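Local coordinates for transmembrane oligosaccharyl transferase (Archaeoglobus fulgidus, PDB 3WAJ), which is an archaeal membrane protein of the STT3 oligosaccharyl transferase family, joining a GT-C-type helical membrane region to a soluble part and holding a zinc ion in the model, at residues Pro84-Leu89 / Ala110-Ile115; Leu411-Ala416 / Phe431-Ala436; Lys501-Ala506 / Tyr607-Ile612; Gln722-Glu727 / Gln743-Lys748. One frame throughout, in Å; residues are numbered along the deposited sequence.

Contact 1. Residues Pro84-Leu89 / Ala110-Ile115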
loop_
_atom_site.group_PDB
_atom_site.type_symbol
_atom_site.label_atom_id
_atom_site.label_comp_id
_atom_site.label_asym_id
_atom_site.label_seq_id
_atom_site.Cartn_x
_atom_site.Cartn_y
_atom_site.Cartn_z
ATOM N N PRO A 84 1.946 -14.443 -10.462
ATOM C CA PRO A 84 2.512 -14.514 -11.809
ATOM C C PRO A 84 1.621 -13.917 -12.890
ATOM O O PRO A 84 2.179 -13.496 -13.902
ATOM C CB PRO A 84 2.710 -16.022 -12.041
ATOM C CG PRO A 84 1.833 -16.713 -11.010
ATOM C CD PRO A 84 1.795 -15.776 -9.841
ATOM N N PHE A 85 0.301 -13.860 -12.714
ATOM C CA PHE A 85 -0.519 -13.309 -13.797
ATOM C C PHE A 85 -0.044 -11.929 -14.261
ATOM O O PHE A 85 0.242 -11.712 -15.447
ATOM C CB PHE A 85 -2.013 -13.233 -13.465
ATOM C CG PHE A 85 -2.794 -12.479 -14.514
ATOM C CD1 PHE A 85 -3.212 -11.177 -14.288
ATOM C CD2 PHE A 85 -3.045 -13.053 -15.761
ATOM C CE1 PHE A 85 -3.893 -10.459 -15.274
ATOM C CE2 PHE A 85 -3.738 -12.347 -16.756
ATOM C CZ PHE A 85 -4.163 -11.045 -16.512
ATOM N N LEU A 86 0.034 -10.989 -13.324
ATOM C CA LEU A 86 0.376 -9.609 -13.678
ATOM C C LEU A 86 1.858 -9.501 -13.977
ATOM O O LEU A 86 2.249 -8.743 -14.858
ATOM C CB LEU A 86 0.004 -8.640 -12.554
ATOM C CG LEU A 86 -0.613 -7.274 -12.891
ATOM C CD1 LEU A 86 -0.291 -6.237 -11.797
ATOM C CD2 LEU A 86 -0.224 -6.766 -14.272
ATOM N N VAL A 87 2.694 -10.244 -13.247
ATOM C CA VAL A 87 4.117 -10.216 -13.564
ATOM C C VAL A 87 4.323 -10.635 -15.027
ATOM O O VAL A 87 4.958 -9.921 -15.781
ATOM C CB VAL A 87 4.986 -11.072 -12.610
ATOM C CG1 VAL A 87 6.460 -10.971 -13.035
ATOM C CG2 VAL A 87 4.846 -10.588 -11.174
ATOM N N TYR A 88 3.757 -11.766 -15.439
ATOM C CA TYR A 88 3.912 -12.192 -16.820
ATOM C C TYR A 88 3.190 -11.278 -17.790
ATOM O O TYR A 88 3.797 -10.868 -18.773
ATOM C CB TYR A 88 3.560 -13.679 -17.014
ATOM C CG TYR A 88 4.631 -14.588 -16.453
ATOM C CD1 TYR A 88 5.810 -14.812 -17.149
ATOM C CD2 TYR A 88 4.493 -15.171 -15.205
ATOM C CE1 TYR A 88 6.811 -15.626 -16.626
ATOM C CE2 TYR A 88 5.478 -15.984 -14.677
ATOM C CZ TYR A 88 6.635 -16.211 -15.392
ATOM O OH TYR A 88 7.617 -17.022 -14.859
ATOM N N LEU A 89 1.928 -10.931 -17.524
ATOM C CA LEU A 89 1.228 -9.957 -18.386
ATOM C C LEU A 89 2.097 -8.731 -18.678
ATOM O O LEU A 89 2.250 -8.327 -19.840
ATOM C CB LEU A 89 -0.116 -9.515 -17.792
ATOM C CG LEU A 89 -0.903 -8.503 -18.648
ATOM C CD1 LEU A 89 -1.092 -9.018 -20.082
ATOM C CD2 LEU A 89 -2.263 -8.181 -18.037
ATOM N N ALA A 110 1.757 1.314 -17.162
ATOM C CA ALA A 110 0.726 2.287 -16.756
ATOM C C ALA A 110 -0.638 2.013 -17.384
ATOM O O ALA A 110 -1.673 2.228 -16.754
ATOM C CB ALA A 110 1.176 3.718 -17.068
ATOM N N PHE A 111 -0.637 1.555 -18.632
ATOM C CA PHE A 111 -1.887 1.312 -19.350
ATOM C C PHE A 111 -2.599 0.041 -18.928
ATOM O O PHE A 111 -3.807 -0.076 -19.088
ATOM C CB PHE A 111 -1.643 1.279 -20.851
ATOM C CG PHE A 111 -1.376 2.619 -21.429
ATOM C CD1 PHE A 111 -2.419 3.494 -21.677
ATOM C CD2 PHE A 111 -0.076 3.026 -21.700
ATOM C CE1 PHE A 111 -2.166 4.755 -22.205
ATOM C CE2 PHE A 111 0.186 4.288 -22.231
ATOM C CZ PHE A 111 -0.857 5.151 -22.481
ATOM N N ILE A 112 -1.843 -0.910 -18.397
ATOM C CA ILE A 112 -2.382 -2.222 -18.070
ATOM C C ILE A 112 -3.609 -2.229 -17.134
ATOM O O ILE A 112 -4.577 -2.945 -17.407
ATOM C CB ILE A 112 -1.266 -3.171 -17.580
ATOM C CG1 ILE A 112 -0.395 -3.550 -18.776
ATOM C CG2 ILE A 112 -1.843 -4.433 -16.890
ATOM C CD1 ILE A 112 0.849 -4.341 -18.430
ATOM N N PRO A 113 -3.581 -1.454 -16.032
ATOM C CA PRO A 113 -4.781 -1.501 -15.181
ATOM C C PRO A 113 -5.963 -0.787 -15.822
ATOM O O PRO A 113 -7.118 -1.183 -15.614
ATOM C CB PRO A 113 -4.338 -0.769 -13.903
ATOM C CG PRO A 113 -3.175 0.103 -14.340
ATOM C CD PRO A 113 -2.478 -0.696 -15.402
ATOM N N ALA A 114 -5.686 0.265 -16.583
ATOM C CA ALA A 114 -6.754 0.954 -17.323
ATOM C C ALA A 114 -7.420 -0.001 -18.304
ATOM O O ALA A 114 -8.638 -0.068 -18.382
ATOM C CB ALA A 114 -6.215 2.179 -18.051
ATOM N N ILE A 115 -6.612 -0.720 -19.074
ATOM C CA ILE A 115 -7.149 -1.658 -20.052
ATOM C C ILE A 115 -7.960 -2.732 -19.329
ATOM O O ILE A 115 -9.059 -3.088 -19.758
ATOM C CB ILE A 115 -6.034 -2.310 -20.887
ATOM C CG1 ILE A 115 -5.372 -1.273 -21.793
ATOM C CG2 ILE A 115 -6.584 -3.463 -21.710
ATOM C CD1 ILE A 115 -4.015 -1.725 -22.337
#

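Contact 2. Residues Leu411-Ala416 / Phe431-Ala436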
loop_
_atom_site.group_PDB
_atom_site.type_symbol
_atom_site.label_atom_id
_atom_site.label_comp_id
_atom_site.label_asym_id
_atom_site.label_seq_id
_atom_site.Cartn_x
_atom_site.Cartn_y
_atom_site.Cartn_z
ATOM N N LEU A 411 -26.874 -14.565 -5.647
ATOM C CA LEU A 411 -27.160 -14.144 -4.272
ATOM C C LEU A 411 -26.126 -14.669 -3.278
ATOM O O LEU A 411 -25.678 -13.941 -2.390
ATOM C CB LEU A 411 -28.571 -14.575 -3.863
ATOM C CG LEU A 411 -29.634 -13.519 -4.174
ATOM C CD1 LEU A 411 -31.045 -14.106 -4.167
ATOM C CD2 LEU A 411 -29.524 -12.366 -3.184
ATOM N N ILE A 412 -25.763 -15.938 -3.447
ATOM C CA ILE A 412 -24.774 -16.600 -2.612
ATOM C C ILE A 412 -23.435 -15.889 -2.734
ATOM O O ILE A 412 -22.734 -15.683 -1.747
ATOM C CB ILE A 412 -24.607 -18.079 -3.036
ATOM C CG1 ILE A 412 -25.883 -18.870 -2.744
ATOM C CG2 ILE A 412 -23.428 -18.732 -2.329
ATOM C CD1 ILE A 412 -25.771 -20.346 -3.105
ATOM N N TRP A 413 -23.080 -15.527 -3.961
ATOM C CA TRP A 413 -21.862 -14.765 -4.213
ATOM C C TRP A 413 -21.920 -13.422 -3.492
ATOM O O TRP A 413 -20.969 -13.030 -2.825
ATOM C CB TRP A 413 -21.672 -14.559 -5.719
ATOM C CG TRP A 413 -20.650 -13.515 -6.086
ATOM C CD1 TRP A 413 -19.313 -13.521 -5.782
ATOM C CD2 TRP A 413 -20.880 -12.327 -6.856
ATOM N NE1 TRP A 413 -18.707 -12.402 -6.309
ATOM C CE2 TRP A 413 -19.645 -11.655 -6.973
ATOM C CE3 TRP A 413 -22.011 -11.767 -7.452
ATOM C CZ2 TRP A 413 -19.512 -10.449 -7.668
ATOM C CZ3 TRP A 413 -21.880 -10.564 -8.142
ATOM C CH2 TRP A 413 -20.641 -9.922 -8.242
ATOM N N ALA A 414 -23.053 -12.736 -3.616
ATOM C CA ALA A 414 -23.240 -11.426 -3.001
ATOM C C ALA A 414 -23.175 -11.482 -1.471
ATOM O O ALA A 414 -22.485 -10.677 -0.840
ATOM C CB ALA A 414 -24.549 -10.810 -3.465
ATOM N N ILE A 415 -23.905 -12.424 -0.882
ATOM C CA ILE A 415 -23.912 -12.600 0.567
ATOM C C ILE A 415 -22.541 -13.001 1.106
ATOM O O ILE A 415 -22.106 -12.486 2.130
ATOM C CB ILE A 415 -24.953 -13.638 0.992
ATOM C CG1 ILE A 415 -26.352 -13.135 0.648
ATOM C CG2 ILE A 415 -24.840 -13.947 2.482
ATOM C CD1 ILE A 415 -27.399 -14.213 0.755
ATOM N N ALA A 416 -21.863 -13.921 0.426
ATOM C CA ALA A 416 -20.530 -14.347 0.857
ATOM C C ALA A 416 -19.593 -13.155 0.854
ATOM O O ALA A 416 -18.784 -12.983 1.766
ATOM C CB ALA A 416 -19.996 -15.435 -0.046
ATOM N N PHE A 431 -17.115 -5.192 -4.179
ATOM C CA PHE A 431 -18.546 -4.871 -4.191
ATOM C C PHE A 431 -18.942 -4.189 -5.498
ATOM O O PHE A 431 -20.117 -4.173 -5.869
ATOM C CB PHE A 431 -18.939 -4.000 -2.982
ATOM C CG PHE A 431 -18.967 -4.744 -1.669
ATOM C CD1 PHE A 431 -19.544 -6.004 -1.581
ATOM C CD2 PHE A 431 -18.411 -4.183 -0.523
ATOM C CE1 PHE A 431 -19.566 -6.696 -0.372
ATOM C CE2 PHE A 431 -18.429 -4.867 0.692
ATOM C CZ PHE A 431 -19.006 -6.123 0.765
ATOM N N ALA A 432 -17.948 -3.640 -6.196
ATOM C CA ALA A 432 -18.191 -2.899 -7.428
ATOM C C ALA A 432 -19.031 -3.699 -8.434
ATOM O O ALA A 432 -20.106 -3.263 -8.841
ATOM C CB ALA A 432 -16.878 -2.479 -8.045
ATOM N N ALA A 433 -18.540 -4.872 -8.824
ATOM C CA ALA A 433 -19.285 -5.738 -9.729
ATOM C C ALA A 433 -20.646 -6.095 -9.155
ATOM O O ALA A 433 -21.607 -6.230 -9.906
ATOM C CB ALA A 433 -18.506 -6.998 -10.038
ATOM N N VAL A 434 -20.727 -6.260 -7.834
ATOM C CA VAL A 434 -22.003 -6.581 -7.201
ATOM C C VAL A 434 -22.995 -5.449 -7.381
ATOM O O VAL A 434 -24.122 -5.668 -7.825
ATOM C CB VAL A 434 -21.881 -6.858 -5.691
ATOM C CG1 VAL A 434 -23.274 -7.033 -5.082
ATOM C CG2 VAL A 434 -21.033 -8.076 -5.425
ATOM N N SER A 435 -22.574 -4.238 -7.036
ATOM C CA SER A 435 -23.468 -3.084 -7.106
ATOM C C SER A 435 -23.854 -2.740 -8.546
ATOM O O SER A 435 -24.891 -2.114 -8.779
ATOM C CB SER A 435 -22.851 -1.870 -6.418
ATOM O OG SER A 435 -22.056 -1.138 -7.327
ATOM N N ALA A 436 -23.037 -3.166 -9.511
ATOM C CA ALA A 436 -23.329 -2.918 -10.930
ATOM C C ALA A 436 -24.332 -3.912 -11.554
ATOM O O ALA A 436 -25.095 -3.554 -12.458
ATOM C CB ALA A 436 -22.045 -2.891 -11.734
#

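Contact 3. Residues Lys501-Ala506 / Tyr607-Ile612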
loop_
_atom_site.group_PDB
_atom_site.type_symbol
_atom_site.label_atom_id
_atom_site.label_comp_id
_atom_site.label_asym_id
_atom_site.label_seq_id
_atom_site.Cartn_x
_atom_site.Cartn_y
_atom_site.Cartn_z
ATOM N N LYS A 501 7.661 14.815 -6.614
ATOM C CA LYS A 501 8.914 15.079 -7.305
ATOM C C LYS A 501 10.120 15.129 -6.363
ATOM O O LYS A 501 11.225 14.688 -6.729
ATOM C CB LYS A 501 8.793 16.355 -8.143
ATOM C CG LYS A 501 10.084 16.752 -8.842
ATOM C CD LYS A 501 9.794 17.486 -10.167
ATOM C CE LYS A 501 11.076 18.035 -10.779
ATOM N NZ LYS A 501 11.675 19.042 -9.876
ATOM N N GLN A 502 9.904 15.638 -5.153
ATOM C CA GLN A 502 10.971 15.683 -4.155
ATOM C C GLN A 502 11.510 14.289 -3.853
ATOM O O GLN A 502 12.726 14.062 -3.891
ATOM C CB GLN A 502 10.491 16.361 -2.869
ATOM C CG GLN A 502 10.188 17.839 -3.028
ATOM C CD GLN A 502 8.710 18.103 -3.137
ATOM O OE1 GLN A 502 7.965 17.283 -3.680
ATOM N NE2 GLN A 502 8.262 19.236 -2.589
ATOM N N TRP A 503 10.596 13.365 -3.559
ATOM C CA TRP A 503 10.943 11.961 -3.312
ATOM C C TRP A 503 11.566 11.279 -4.520
ATOM O O TRP A 503 12.592 10.610 -4.412
ATOM C CB TRP A 503 9.697 11.178 -2.936
ATOM C CG TRP A 503 9.516 10.921 -1.474
ATOM C CD1 TRP A 503 8.578 11.490 -0.645
ATOM C CD2 TRP A 503 10.259 9.994 -0.666
ATOM N NE1 TRP A 503 8.698 10.973 0.628
ATOM C CE2 TRP A 503 9.716 10.049 0.641
ATOM C CE3 TRP A 503 11.326 9.115 -0.925
ATOM C CZ2 TRP A 503 10.212 9.277 1.689
ATOM C CZ3 TRP A 503 11.814 8.335 0.103
ATOM C CH2 TRP A 503 11.262 8.421 1.405
ATOM N N TYR A 504 10.939 11.428 -5.678
ATOM C CA TYR A 504 11.460 10.754 -6.859
ATOM C C TYR A 504 12.868 11.238 -7.169
ATOM O O TYR A 504 13.743 10.427 -7.496
ATOM C CB TYR A 504 10.536 10.914 -8.075
ATOM C CG TYR A 504 11.015 10.143 -9.287
ATOM C CD1 TYR A 504 10.606 8.829 -9.511
ATOM C CD2 TYR A 504 11.887 10.734 -10.208
ATOM C CE1 TYR A 504 11.058 8.116 -10.621
ATOM C CE2 TYR A 504 12.347 10.032 -11.323
ATOM C CZ TYR A 504 11.931 8.730 -11.526
ATOM O OH TYR A 504 12.391 8.065 -12.630
ATOM N N ASP A 505 13.105 12.545 -7.053
ATOM C CA ASP A 505 14.448 13.084 -7.338
ATOM C C ASP A 505 15.461 12.661 -6.287
ATOM O O ASP A 505 16.612 12.364 -6.610
ATOM C CB ASP A 505 14.431 14.613 -7.473
ATOM C CG ASP A 505 13.806 15.074 -8.771
ATOM O OD1 ASP A 505 13.593 14.210 -9.645
ATOM O OD2 ASP A 505 13.531 16.292 -8.917
ATOM N N ALA A 506 15.027 12.630 -5.030
ATOM C CA ALA A 506 15.909 12.208 -3.945
ATOM C C ALA A 506 16.421 10.785 -4.204
ATOM O O ALA A 506 17.602 10.498 -4.061
ATOM C CB ALA A 506 15.197 12.295 -2.594
ATOM N N TYR A 607 22.491 4.449 5.071
ATOM C CA TYR A 607 21.738 5.671 4.784
ATOM C C TYR A 607 20.388 5.674 5.456
ATOM O O TYR A 607 19.748 4.628 5.612
ATOM C CB TYR A 607 21.562 5.889 3.279
ATOM C CG TYR A 607 22.886 5.991 2.590
ATOM C CD1 TYR A 607 23.560 7.204 2.544
ATOM C CD2 TYR A 607 23.493 4.868 2.035
ATOM C CE1 TYR A 607 24.785 7.315 1.940
ATOM C CE2 TYR A 607 24.729 4.962 1.418
ATOM C CZ TYR A 607 25.373 6.194 1.380
ATOM O OH TYR A 607 26.604 6.325 0.784
ATOM N N VAL A 608 19.980 6.868 5.865
ATOM C CA VAL A 608 18.668 7.101 6.444
ATOM C C VAL A 608 17.949 8.056 5.484
ATOM O O VAL A 608 18.540 9.038 5.030
ATOM C CB VAL A 608 18.789 7.786 7.825
ATOM C CG1 VAL A 608 17.419 7.925 8.488
ATOM C CG2 VAL A 608 19.767 7.034 8.740
ATOM N N VAL A 609 16.692 7.765 5.158
ATOM C CA VAL A 609 15.869 8.696 4.391
ATOM C C VAL A 609 14.645 9.093 5.216
ATOM O O VAL A 609 13.854 8.232 5.641
ATOM C CB VAL A 609 15.404 8.107 3.052
ATOM C CG1 VAL A 609 14.604 9.154 2.273
ATOM C CG2 VAL A 609 16.595 7.592 2.221
ATOM N N SER A 610 14.489 10.395 5.449
ATOM C CA SER A 610 13.421 10.889 6.310
ATOM C C SER A 610 12.633 11.973 5.606
ATOM O O SER A 610 13.206 12.841 4.923
ATOM C CB SER A 610 14.012 11.421 7.627
ATOM O OG SER A 610 13.085 12.217 8.347
ATOM N N ASP A 611 11.314 11.942 5.767
ATOM C CA ASP A 611 10.499 12.960 5.111
ATOM C C ASP A 611 9.613 13.747 6.075
ATOM O O ASP A 611 9.567 13.453 7.268
ATOM C CB ASP A 611 9.725 12.411 3.899
ATOM C CG ASP A 611 8.417 11.742 4.264
ATOM O OD1 ASP A 611 8.192 11.360 5.445
ATOM O OD2 ASP A 611 7.609 11.574 3.325
ATOM N N ILE A 612 8.932 14.762 5.564
ATOM C CA ILE A 612 8.242 15.670 6.454
ATOM C C ILE A 612 7.037 14.975 7.070
ATOM O O ILE A 612 6.534 15.383 8.119
ATOM C CB ILE A 612 7.851 16.964 5.734
ATOM C CG1 ILE A 612 7.387 18.015 6.758
ATOM C CG2 ILE A 612 6.775 16.681 4.669
ATOM C CD1 ILE A 612 7.114 19.371 6.167
#

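Contact 4. Residues Gln722-Glu727 / Gln743-Lys748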
loop_
_atom_site.group_PDB
_atom_site.type_symbol
_atom_site.label_atom_id
_atom_site.label_comp_id
_atom_site.label_asym_id
_atom_site.label_seq_id
_atom_site.Cartn_x
_atom_site.Cartn_y
_atom_site.Cartn_z
ATOM N N GLN A 722 5.339 34.435 11.581
ATOM C CA GLN A 722 4.071 35.151 11.433
ATOM C C GLN A 722 3.235 34.634 10.281
ATOM O O GLN A 722 2.011 34.637 10.349
ATOM C CB GLN A 722 4.300 36.665 11.286
ATOM C CG GLN A 722 5.055 37.293 12.450
ATOM C CD GLN A 722 4.591 36.778 13.819
ATOM O OE1 GLN A 722 3.391 36.533 14.053
ATOM N NE2 GLN A 722 5.544 36.628 14.733
ATOM N N THR A 723 3.904 34.208 9.213
ATOM C CA THR A 723 3.223 33.545 8.106
ATOM C C THR A 723 2.582 32.224 8.556
ATOM O O THR A 723 1.390 31.970 8.319
ATOM C CB THR A 723 4.197 33.282 6.960
ATOM O OG1 THR A 723 4.672 34.542 6.450
ATOM C CG2 THR A 723 3.517 32.484 5.851
ATOM N N ALA A 724 3.376 31.392 9.226
ATOM C CA ALA A 724 2.910 30.102 9.728
ATOM C C ALA A 724 1.695 30.228 10.678
ATOM O O ALA A 724 0.671 29.579 10.473
ATOM C CB ALA A 724 4.051 29.374 10.385
ATOM N N LEU A 725 1.799 31.063 11.706
ATOM C CA LEU A 725 0.668 31.269 12.620
ATOM C C LEU A 725 -0.580 31.766 11.905
ATOM O O LEU A 725 -1.686 31.318 12.189
ATOM C CB LEU A 725 1.038 32.243 13.730
ATOM C CG LEU A 725 2.036 31.698 14.738
ATOM C CD1 LEU A 725 2.398 32.778 15.745
ATOM C CD2 LEU A 725 1.432 30.481 15.440
ATOM N N TYR A 726 -0.410 32.691 10.971
ATOM C CA TYR A 726 -1.547 33.177 10.202
ATOM C C TYR A 726 -2.228 32.038 9.451
ATOM O O TYR A 726 -3.454 31.912 9.487
ATOM C CB TYR A 726 -1.104 34.262 9.213
ATOM C CG TYR A 726 -2.254 34.889 8.473
ATOM C CD1 TYR A 726 -2.950 35.956 9.014
ATOM C CD2 TYR A 726 -2.652 34.412 7.233
ATOM C CE1 TYR A 726 -4.008 36.551 8.329
ATOM C CE2 TYR A 726 -3.711 34.995 6.546
ATOM C CZ TYR A 726 -4.380 36.064 7.101
ATOM O OH TYR A 726 -5.432 36.642 6.425
ATOM N N GLU A 727 -1.438 31.214 8.764
ATOM C CA GLU A 727 -1.993 30.059 8.051
ATOM C C GLU A 727 -2.745 29.151 9.018
ATOM O O GLU A 727 -3.834 28.654 8.712
ATOM C CB GLU A 727 -0.884 29.253 7.364
ATOM C CG GLU A 727 -1.396 28.087 6.513
ATOM C CD GLU A 727 -0.357 26.974 6.303
ATOM O OE1 GLU A 727 -0.561 25.870 6.861
ATOM O OE2 GLU A 727 0.654 27.199 5.580
ATOM N N GLN A 743 3.416 22.964 9.925
ATOM C CA GLN A 743 3.469 22.164 11.150
ATOM C C GLN A 743 4.882 22.069 11.674
ATOM O O GLN A 743 5.109 22.162 12.878
ATOM C CB GLN A 743 2.896 20.775 10.914
ATOM C CG GLN A 743 1.450 20.780 10.507
ATOM C CD GLN A 743 0.889 19.389 10.487
ATOM O OE1 GLN A 743 1.475 18.482 11.069
ATOM N NE2 GLN A 743 -0.242 19.200 9.808
ATOM N N GLU A 744 5.833 21.873 10.766
ATOM C CA GLU A 744 7.241 21.776 11.158
ATOM C C GLU A 744 7.723 23.114 11.759
ATOM O O GLU A 744 8.412 23.137 12.789
ATOM C CB GLU A 744 8.098 21.386 9.949
ATOM C CG GLU A 744 9.582 21.695 10.118
ATOM C CD GLU A 744 10.406 21.304 8.890
ATOM O OE1 GLU A 744 11.302 22.083 8.484
ATOM O OE2 GLU A 744 10.160 20.207 8.335
ATOM N N VAL A 745 7.345 24.220 11.110
ATOM C CA VAL A 745 7.657 25.552 11.630
ATOM C C VAL A 745 7.107 25.689 13.044
ATOM O O VAL A 745 7.813 26.118 13.947
ATOM C CB VAL A 745 7.123 26.695 10.716
ATOM C CG1 VAL A 745 7.221 28.018 11.421
ATOM C CG2 VAL A 745 7.925 26.754 9.409
ATOM N N LEU A 746 5.857 25.290 13.245
ATOM C CA LEU A 746 5.272 25.368 14.577
ATOM C C LEU A 746 5.953 24.426 15.596
ATOM O O LEU A 746 6.156 24.796 16.758
ATOM C CB LEU A 746 3.759 25.147 14.509
ATOM C CG LEU A 746 3.005 26.229 13.725
ATOM C CD1 LEU A 746 1.491 25.964 13.705
ATOM C CD2 LEU A 746 3.309 27.605 14.304
ATOM N N TYR A 747 6.304 23.218 15.165
ATOM C CA TYR A 747 7.034 22.282 16.015
ATOM C C TYR A 747 8.310 22.932 16.526
ATOM O O TYR A 747 8.638 22.826 17.711
ATOM C CB TYR A 747 7.447 21.054 15.207
ATOM C CG TYR A 747 6.392 20.004 15.040
ATOM C CD1 TYR A 747 5.060 20.277 15.289
ATOM C CD2 TYR A 747 6.737 18.720 14.656
ATOM C CE1 TYR A 747 4.091 19.292 15.148
ATOM C CE2 TYR A 747 5.778 17.724 14.518
ATOM C CZ TYR A 747 4.459 18.017 14.762
ATOM O OH TYR A 747 3.502 17.030 14.602
ATOM N N LYS A 748 9.034 23.586 15.612
ATOM C CA LYS A 748 10.292 24.254 15.944
ATOM C C LYS A 748 10.062 25.416 16.883
ATOM O O LYS A 748 10.819 25.621 17.837
ATOM C CB LYS A 748 10.989 24.761 14.673
ATOM C CG LYS A 748 11.480 23.657 13.792
ATOM C CD LYS A 748 12.161 24.179 12.532
ATOM C CE LYS A 748 12.807 23.003 11.799
ATOM N NZ LYS A 748 13.166 23.296 10.395
#

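Contact 1. Residues Pro84-Leu89 / Ala110-Ile115
Ile112 meets Leu86 and Leu89 and carries the whole contact from helix 102-118 to helix 84-96. Its CG2 methyl does the touching: it lies 3.9 Å from Leu86 CD2 and likewise 3.9 Å from Leu89 CD2. The two leucine methyls are themselves 4.5 Å apart (Leu86 CD2 to Leu89 CD2), so CG2 faces a shallow groove made by residues three apart on one helix face. The branch is aimed there by chi1 of -72°, which sets CG2 anti to the Ile112 backbone N and turns CG1 beside that N. Coming from opposing helices, the isoleucine and leucine branches run alongside and past one another. Pro113 follows, and its N has no hydrogen to give to the preceding turn, so the helix is kinked just after the residue that makes the contact. Ala114 then packs against Arg28 and Ile29 of helix 19-30, and Ile115 N still bonds to Phe111 O at 2.9 Å, so the helix carries on across the kink. Trp165 of helix 163-181 touches all three contact residues, while Asn160 reaches Leu86 and Ile112. The side chain of Leu86 is about 9 Å from the zinc ion, which Asp47, Asp161 and His163 bind. With no hydrogen bond across it, the contact rests on shape and van der Waals attraction between three methyl groups, close to a charged site but apolar itself.

Contact 2. Residues Leu411-Ala416 / Phe431-Ala436
Trp413 and Val434 form a buried CH-pi contact between two successive helices, 405-420 and 429-446, in the helical membrane part of the fold. The short segments approach to 10.6 Å between axes and run at 136°, about midway between perpendicular and antiparallel, and the nearest CA atoms, those of Ala414 and Val434, are 6.5 Å apart. Val434 CG2 sits over one face of the indole, 3.7 Å from the centroid of the six-membered ring, and displaced toward the rim; its closest atom is Trp413 CH2 at 3.4 Å. The Trp413 side chain reaches across because its CG is anti to the backbone N (chi1 166°), which lays the ring alongside the other helix. The far end of the indole meets Ala433 with its edge instead, CH2 lying 3.9 Å from Ala433 C and 4.0 Å from Ala433 CB. The other valine branch, Val434 CG1, lies loosely against Ala414, 4.3 Å from its CB. Helix 163-181 flanks the same group: Gln170 and Leu174 touch Trp413, and Val171 touches Ala433. Tyr438, a turn beyond Val434, packs on Ala414. Ala433 is small enough for the indole edge to come close to the backbone of its helix, and since no hydrogen bond crosses, the attraction probably comes from dispersion, with a small CH-pi contribution from the CG2 methyl over the ring.

Contact 3. Residues Lys501-Ala506 / Tyr607-Ile612
Asp611 is turned toward Trp503 by a chi1 of 84°, which places its CG between the backbone N and the carbonyl carbon and lifts the carboxylate off strand 605-611 to the edge of the indole. There Trp503 NE1 donates to Asp611 OD2 at 3.0 Å with an N-H...O angle of 160°. The acceptor lies practically in the ring plane, but the donor meets OD2 on its anti side and well out of the carboxylate plane. The ring and carboxylate planes stand 65° apart. The other oxygen, OD1, accepts from Met614 N and caps the start of helix 612-615, so one carboxylate serves both a tryptophan and a helix N-terminus; these two donors, and the helix end, would probably favour its negative charge. Two residues back on the strand, Val609 approaches the far end of the indole obliquely: CG1, anti to the backbone N, is 3.5 Å from Trp503 CH2 and 3.6 Å from Trp503 CZ3. Trp503 is held from further sides by Tyr553, stacked on it, and by Trp556, edge-to-face. In this core domain helix 501-513 thus rests against a mixed sheet, in which strand 605-611 runs parallel to strand 546-548 and antiparallel to strand 771-776; Val771 of the latter touches both Trp503 and Val609, so strand 771-776 contributes to the same helix-sheet interface.

Contact 4. Residues Gln722-Glu727 / Gln743-Lys748
Ala724 and Val745 mark the closest backbone approach, with CA atoms 6.8 Å apart, where the short axes of helices 717-732 and 740-755 pass 9.5 Å from each other at 115°. Ala724 CB points at the other helix and meets Val745 CG1 at 3.6 Å. That methyl is the branch anti to the valine's backbone N (chi1 169°). Beside this pair Leu725 and Leu746 cross obliquely, methyl to methyl, CD2 to CD2 at 3.6 Å, and Leu746 CD2 also lies 4.4 Å from Ala724 CB. Trp705 of helix 703-708 covers both Ala724 and Val745. On helix 740-755, Lys748 NZ bridges to Glu744 OE1 at 2.9 Å, from above the carboxylate plane, with Ala766 O as a further acceptor for NZ. Nearby, Glu727 OE2 accepts from Thr742 and Tyr708. The interface itself is therefore purely apolar, held by close methyl contacts, while polar groups around it find their own partners: Lys748 pairs with Glu744, and Glu727 is bonded by those hydroxyls and by Thr739 N.

All four contacts are largely buried, though Leu89 in contact 1 is partly exposed. Contacts 1 and 2 both belong to the membrane helices and share a neighbour, helix 163-181, which touches each although their centres are 24 Å apart; one relies on aliphatic methyls near the zinc site, the other on an indole face. Contact 3 differs in joining a helix to a strand and in having a hydrogen bond across it. Contact 4 returns to helix on helix, well away from the membrane pair. It nevertheless meets contact 3 directly, Ile612 CD1 lying 3.8 Å from Glu744 OE2, and His683 borders both, bonding to Ser610 and packing on Glu744.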